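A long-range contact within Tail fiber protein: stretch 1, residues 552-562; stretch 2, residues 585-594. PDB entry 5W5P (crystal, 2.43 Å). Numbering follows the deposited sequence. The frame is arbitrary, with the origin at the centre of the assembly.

Stretch 1 (552-562) IDTVNNVSLFK
Stretch 2 585-594: YVAASGSLYG

Contact between residues 552-562, a turn leading into a short strand at 558-559 and then loop, and residues 585-594, which lack regular helix or strand; 374 Å² is buried in total. The segments run antiparallel in register: CA atoms pair Asn-556 with Leu-592 (7.5 Å), Val-558 with Ser-591 (7.1 Å) and Phe-561 with Ala-588 (6.1 Å).

The polar contact centres on Asp-553: Tyr-593 (chi1 m, -52°; chi2 -76°) gives a weak hydrogen bond from OH to OD2 of Asp-553 (chi1 t), 2.7 Å. The other carboxylate oxygen of Asp-553, OD1, accepts from Val-555 N (3.2 Å) and, weakly, Asn-556 N (3.4 Å), so one side chain ties its own turn to the tyrosine. Backbone bonds Val-558 N to Asp-553 O (3.2 Å) and Ile-552 N to Val-558 O (2.8 Å) close that turn; Asn-557 has positive phi (60/65). In the other stretch, a type I turn spans Ser-591 to Gly-594 (Leu-592 -61/-35, Tyr-593 -86/-7), where Ser-591 OG (chi1 p) accepts from Tyr-593 N, 3.2 Å.

Apolar packing begins at Val-558 (-117/133, chi1 t), which points toward the partner, its CG2 4.1 Å from Tyr-593 CE2 and 4.2 Å from Ser-591 CB. Phe-561 (-103/142; chi1 t, chi2 74°) sets CD2 3.6 Å from Ala-588 CB, while Val-586 O meets its ring edge, 3.6 Å from CE2.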

ATOM      1  N   ILE A 552     -25.562  -9.343  46.085  1.00 61.74           N
ATOM      2  CA  ILE A 552     -24.285  -8.712  45.770  1.00 60.94           C
ATOM      3  C   ILE A 552     -23.284  -8.813  46.908  1.00 62.88           C
ATOM      4  O   ILE A 552     -22.099  -8.505  46.698  1.00 65.81           O
ATOM      5  CB  ILE A 552     -24.469  -7.234  45.363  1.00 62.24           C
ATOM      6  CG1 ILE A 552     -25.157  -6.454  46.486  1.00 63.30           C
ATOM      7  CG2 ILE A 552     -25.265  -7.133  44.069  1.00 61.25           C
ATOM      8  CD1 ILE A 552     -25.437  -5.010  46.140  1.00 63.33           C
ATOM      9  N   ASP A 553     -23.713  -9.232  48.101  1.00 63.22           N
ATOM     10  CA  ASP A 553     -22.837  -9.358  49.270  1.00 67.34           C
ATOM     11  C   ASP A 553     -23.341 -10.555  50.080  1.00 70.92           C
ATOM     12  O   ASP A 553     -24.215 -10.415  50.938  1.00 74.49           O
ATOM     13  CB  ASP A 553     -22.825  -8.080  50.098  1.00 67.97           C
ATOM     14  CG  ASP A 553     -21.923  -8.174  51.323  1.00 67.11           C
ATOM     15  OD1 ASP A 553     -21.225  -9.191  51.501  1.00 66.87           O
ATOM     16  OD2 ASP A 553     -21.910  -7.214  52.118  1.00 67.66           O
ATOM     17  N   THR A 554     -22.766 -11.727  49.804  1.00 68.79           N
ATOM     18  CA  THR A 554     -23.195 -12.963  50.444  1.00 67.56           C
ATOM     19  C   THR A 554     -22.824 -13.035  51.920  1.00 70.77           C
ATOM     20  O   THR A 554     -23.328 -13.919  52.623  1.00 72.43           O
ATOM     21  CB  THR A 554     -22.594 -14.160  49.715  1.00 67.80           C
ATOM     22  OG1 THR A 554     -21.176 -14.171  49.917  1.00 68.35           O
ATOM     23  CG2 THR A 554     -22.882 -14.066  48.226  1.00 66.48           C
ATOM     24  N   VAL A 555     -21.960 -12.143  52.404  1.00 69.83           N
ATOM     25  CA  VAL A 555     -21.589 -12.157  53.815  1.00 66.29           C
ATOM     26  C   VAL A 555     -22.603 -11.379  54.643  1.00 66.97           C
ATOM     27  O   VAL A 555     -23.080 -11.854  55.680  1.00 67.75           O
ATOM     28  CB  VAL A 555     -20.163 -11.602  53.994  1.00 63.46           C
ATOM     29  CG1 VAL A 555     -19.921 -11.197  55.442  1.00 62.53           C
ATOM     30  CG2 VAL A 555     -19.132 -12.628  53.535  1.00 60.75           C
ATOM     31  N   ASN A 556     -22.959 -10.177  54.194  1.00 66.49           N
ATOM     32  CA  ASN A 556     -23.901  -9.324  54.901  1.00 66.70           C
ATOM     33  C   ASN A 556     -25.320  -9.429  54.358  1.00 70.09           C
ATOM     34  O   ASN A 556     -26.220  -8.771  54.891  1.00 69.94           O
ATOM     35  CB  ASN A 556     -23.428  -7.867  54.850  1.00 62.71           C
ATOM     36  CG  ASN A 556     -22.049  -7.680  55.462  1.00 64.51           C
ATOM     37  OD1 ASN A 556     -21.123  -7.202  54.805  1.00 62.15           O
ATOM     38  ND2 ASN A 556     -21.907  -8.060  56.726  1.00 63.24           N
ATOM     39  N   ASN A 557     -25.536 -10.236  53.315  1.00 72.69           N
ATOM     40  CA  ASN A 557     -26.855 -10.487  52.729  1.00 75.35           C
ATOM     41  C   ASN A 557     -27.488  -9.187  52.221  1.00 74.35           C
ATOM     42  O   ASN A 557     -28.522  -8.725  52.703  1.00 73.60           O
ATOM     43  CB  ASN A 557     -27.777 -11.198  53.731  1.00 81.72           C
ATOM     44  CG  ASN A 557     -27.235 -12.545  54.166  1.00 85.04           C
ATOM     45  OD1 ASN A 557     -27.108 -13.466  53.356  1.00 85.08           O
ATOM     46  ND2 ASN A 557     -26.910 -12.671  55.449  1.00 87.15           N
ATOM     47  N   VAL A 558     -26.834  -8.615  51.213  1.00 72.38           N
ATOM     48  CA  VAL A 558     -27.284  -7.386  50.571  1.00 66.99           C
ATOM     49  C   VAL A 558     -27.616  -7.706  49.120  1.00 64.82           C
ATOM     50  O   VAL A 558     -26.838  -8.381  48.436  1.00 64.04           O
ATOM     51  CB  VAL A 558     -26.222  -6.275  50.669  1.00 63.91           C
ATOM     52  CG1 VAL A 558     -26.694  -5.011  49.978  1.00 62.20           C
ATOM     53  CG2 VAL A 558     -25.889  -5.989  52.127  1.00 63.75           C
ATOM     54  N   SER A 559     -28.772  -7.235  48.658  1.00 65.82           N
ATOM     55  CA  SER A 559     -29.219  -7.463  47.292  1.00 64.23           C
ATOM     56  C   SER A 559     -29.461  -6.136  46.583  1.00 60.20           C
ATOM     57  O   SER A 559     -29.606  -5.083  47.215  1.00 57.44           O
ATOM     58  CB  SER A 559     -30.497  -8.312  47.259  1.00 64.88           C
ATOM     59  OG  SER A 559     -30.203  -9.690  47.405  1.00 65.54           O
ATOM     60  N   LEU A 560     -29.494  -6.196  45.253  1.00 57.37           N
ATOM     61  CA  LEU A 560     -29.839  -5.019  44.467  1.00 56.90           C
ATOM     62  C   LEU A 560     -31.272  -4.592  44.770  1.00 59.18           C
ATOM     63  O   LEU A 560     -32.180  -5.424  44.840  1.00 59.11           O
ATOM     64  CB  LEU A 560     -29.678  -5.304  42.975  1.00 51.54           C
ATOM     65  CG  LEU A 560     -28.275  -5.617  42.457  1.00 51.05           C
ATOM     66  CD1 LEU A 560     -28.351  -6.024  40.996  1.00 49.66           C
ATOM     67  CD2 LEU A 560     -27.344  -4.428  42.637  1.00 53.20           C
ATOM     68  N   PHE A 561     -31.467  -3.286  44.940  1.00 57.97           N
ATOM     69  CA  PHE A 561     -32.727  -2.714  45.394  1.00 52.59           C
ATOM     70  C   PHE A 561     -33.499  -2.106  44.229  1.00 55.89           C
ATOM     71  O   PHE A 561     -32.915  -1.490  43.335  1.00 62.25           O
ATOM     72  CB  PHE A 561     -32.467  -1.646  46.459  1.00 52.10           C
ATOM     73  CG  PHE A 561     -33.717  -1.083  47.087  1.00 58.63           C
ATOM     74  CD1 PHE A 561     -34.451  -1.832  47.996  1.00 56.09           C
ATOM     75  CD2 PHE A 561     -34.144   0.204  46.789  1.00 58.19           C
ATOM     76  CE1 PHE A 561     -35.586  -1.313  48.582  1.00 54.68           C
ATOM     77  CE2 PHE A 561     -35.285   0.727  47.377  1.00 57.35           C
ATOM     78  CZ  PHE A 561     -36.006  -0.032  48.273  1.00 54.67           C
ATOM     79  N   LYS A 562     -34.818  -2.275  44.253  1.00 59.28           N
ATOM     80  CA  LYS A 562     -35.707  -1.667  43.263  1.00 60.62           C
ATOM     81  C   LYS A 562     -35.907  -0.201  43.634  1.00 58.91           C
ATOM     82  O   LYS A 562     -36.650   0.122  44.566  1.00 58.85           O
ATOM     83  CB  LYS A 562     -37.034  -2.421  43.212  1.00 60.89           C
ATOM     84  CG  LYS A 562     -38.076  -1.805  42.296  1.00 60.50           C
ATOM     85  CD  LYS A 562     -39.414  -2.525  42.412  1.00 59.43           C
ATOM     86  CE  LYS A 562     -40.438  -1.910  41.475  1.00 63.47           C
ATOM     87  NZ  LYS A 562     -41.745  -2.618  41.489  1.00 69.17           N
ATOM     88  N   TYR A 585     -39.009   7.485  42.570  1.00 54.46           N
ATOM     89  CA  TYR A 585     -37.689   7.100  43.051  1.00 56.37           C
ATOM     90  C   TYR A 585     -37.658   7.068  44.574  1.00 58.51           C
ATOM     91  O   TYR A 585     -38.042   8.040  45.233  1.00 58.13           O
ATOM     92  CB  TYR A 585     -36.618   8.060  42.532  1.00 57.37           C
ATOM     93  CG  TYR A 585     -35.233   7.735  43.040  1.00 56.76           C
ATOM     94  CD1 TYR A 585     -34.409   6.855  42.343  1.00 58.78           C
ATOM     95  CD2 TYR A 585     -34.754   8.290  44.222  1.00 54.13           C
ATOM     96  CE1 TYR A 585     -33.144   6.549  42.801  1.00 57.87           C
ATOM     97  CE2 TYR A 585     -33.495   7.986  44.690  1.00 57.41           C
ATOM     98  CZ  TYR A 585     -32.693   7.116  43.974  1.00 58.49           C
ATOM     99  OH  TYR A 585     -31.437   6.808  44.433  1.00 62.02           O
ATOM    100  N   VAL A 586     -37.182   5.953  45.122  1.00 62.11           N
ATOM    101  CA  VAL A 586     -36.912   5.814  46.550  1.00 67.09           C
ATOM    102  C   VAL A 586     -35.535   5.177  46.688  1.00 69.31           C
ATOM    103  O   VAL A 586     -35.295   4.089  46.151  1.00 68.36           O
ATOM    104  CB  VAL A 586     -37.980   4.970  47.270  1.00 61.67           C
ATOM    105  CG1 VAL A 586     -37.556   4.693  48.705  1.00 59.67           C
ATOM    106  CG2 VAL A 586     -39.329   5.668  47.232  1.00 57.27           C
ATOM    107  N   ALA A 587     -34.635   5.854  47.396  1.00 69.34           N
ATOM    108  CA  ALA A 587     -33.263   5.382  47.512  1.00 69.23           C
ATOM    109  C   ALA A 587     -33.172   4.162  48.421  1.00 71.87           C
ATOM    110  O   ALA A 587     -33.920   4.021  49.394  1.00 75.89           O
ATOM    111  CB  ALA A 587     -32.360   6.490  48.052  1.00 70.10           C
ATOM    112  N   ALA A 588     -32.241   3.271  48.087  1.00 66.41           N
ATOM    113  CA  ALA A 588     -31.914   2.152  48.958  1.00 60.93           C
ATOM    114  C   ALA A 588     -31.218   2.653  50.217  1.00 62.15           C
ATOM    115  O   ALA A 588     -30.551   3.692  50.210  1.00 65.41           O
ATOM    116  CB  ALA A 588     -31.019   1.151  48.227  1.00 54.21           C
ATOM    117  N   SER A 589     -31.370   1.906  51.304  1.00 61.07           N
ATOM    118  CA  SER A 589     -30.786   2.286  52.588  1.00 64.64           C
ATOM    119  C   SER A 589     -30.879   1.095  53.536  1.00 65.45           C
ATOM    120  O   SER A 589     -31.406   0.034  53.186  1.00 63.81           O
ATOM    121  CB  SER A 589     -31.485   3.517  53.175  1.00 68.06           C
ATOM    122  OG  SER A 589     -32.893   3.348  53.195  1.00 67.71           O
ATOM    123  N   GLY A 590     -30.356   1.282  54.744  1.00 65.98           N
ATOM    124  CA  GLY A 590     -30.491   0.284  55.789  1.00 68.87           C
ATOM    125  C   GLY A 590     -29.588  -0.917  55.631  1.00 73.53           C
ATOM    126  O   GLY A 590     -29.977  -2.036  55.996  1.00 73.76           O
ATOM    127  N   SER A 591     -28.387  -0.716  55.094  1.00 74.91           N
ATOM    128  CA  SER A 591     -27.431  -1.791  54.893  1.00 72.28           C
ATOM    129  C   SER A 591     -26.063  -1.318  55.357  1.00 72.10           C
ATOM    130  O   SER A 591     -25.891  -0.180  55.805  1.00 67.47           O
ATOM    131  CB  SER A 591     -27.396  -2.234  53.427  1.00 69.41           C
ATOM    132  OG  SER A 591     -26.533  -1.404  52.668  1.00 69.02           O
ATOM    133  N   LEU A 592     -25.079  -2.211  55.240  1.00 82.25           N
ATOM    134  CA  LEU A 592     -23.711  -1.884  55.628  1.00 84.75           C
ATOM    135  C   LEU A 592     -23.150  -0.717  54.820  1.00 82.18           C
ATOM    136  O   LEU A 592     -22.391   0.099  55.354  1.00 82.46           O
ATOM    137  CB  LEU A 592     -22.827  -3.122  55.462  1.00 89.69           C
ATOM    138  CG  LEU A 592     -21.361  -3.045  55.881  1.00 93.20           C
ATOM    139  CD1 LEU A 592     -20.999  -4.263  56.713  1.00 96.62           C
ATOM    140  CD2 LEU A 592     -20.454  -2.942  54.668  1.00 90.20           C
ATOM    141  N   TYR A 593     -23.519  -0.611  53.543  1.00 76.09           N
ATOM    142  CA  TYR A 593     -22.929   0.375  52.649  1.00 69.93           C
ATOM    143  C   TYR A 593     -23.601   1.739  52.714  1.00 68.43           C
ATOM    144  O   TYR A 593     -23.104   2.687  52.098  1.00 68.76           O
ATOM    145  CB  TYR A 593     -22.962  -0.148  51.209  1.00 64.79           C
ATOM    146  CG  TYR A 593     -22.356  -1.522  51.071  1.00 63.02           C
ATOM    147  CD1 TYR A 593     -20.978  -1.697  51.091  1.00 61.86           C
ATOM    148  CD2 TYR A 593     -23.158  -2.646  50.938  1.00 64.46           C
ATOM    149  CE1 TYR A 593     -20.416  -2.952  50.974  1.00 61.39           C
ATOM    150  CE2 TYR A 593     -22.602  -3.908  50.820  1.00 65.52           C
ATOM    151  CZ  TYR A 593     -21.230  -4.052  50.836  1.00 62.94           C
ATOM    152  OH  TYR A 593     -20.670  -5.301  50.714  1.00 61.08           O
ATOM    153  N   GLY A 594     -24.700   1.869  53.443  1.00 69.47           N
ATOM    154  CA  GLY A 594     -25.387   3.139  53.530  1.00 65.75           C
ATOM    155  C   GLY A 594     -26.437   3.301  52.450  1.00 64.93           C
ATOM    156  O   GLY A 594     -26.924   2.338  51.848  1.00 65.36           O
TER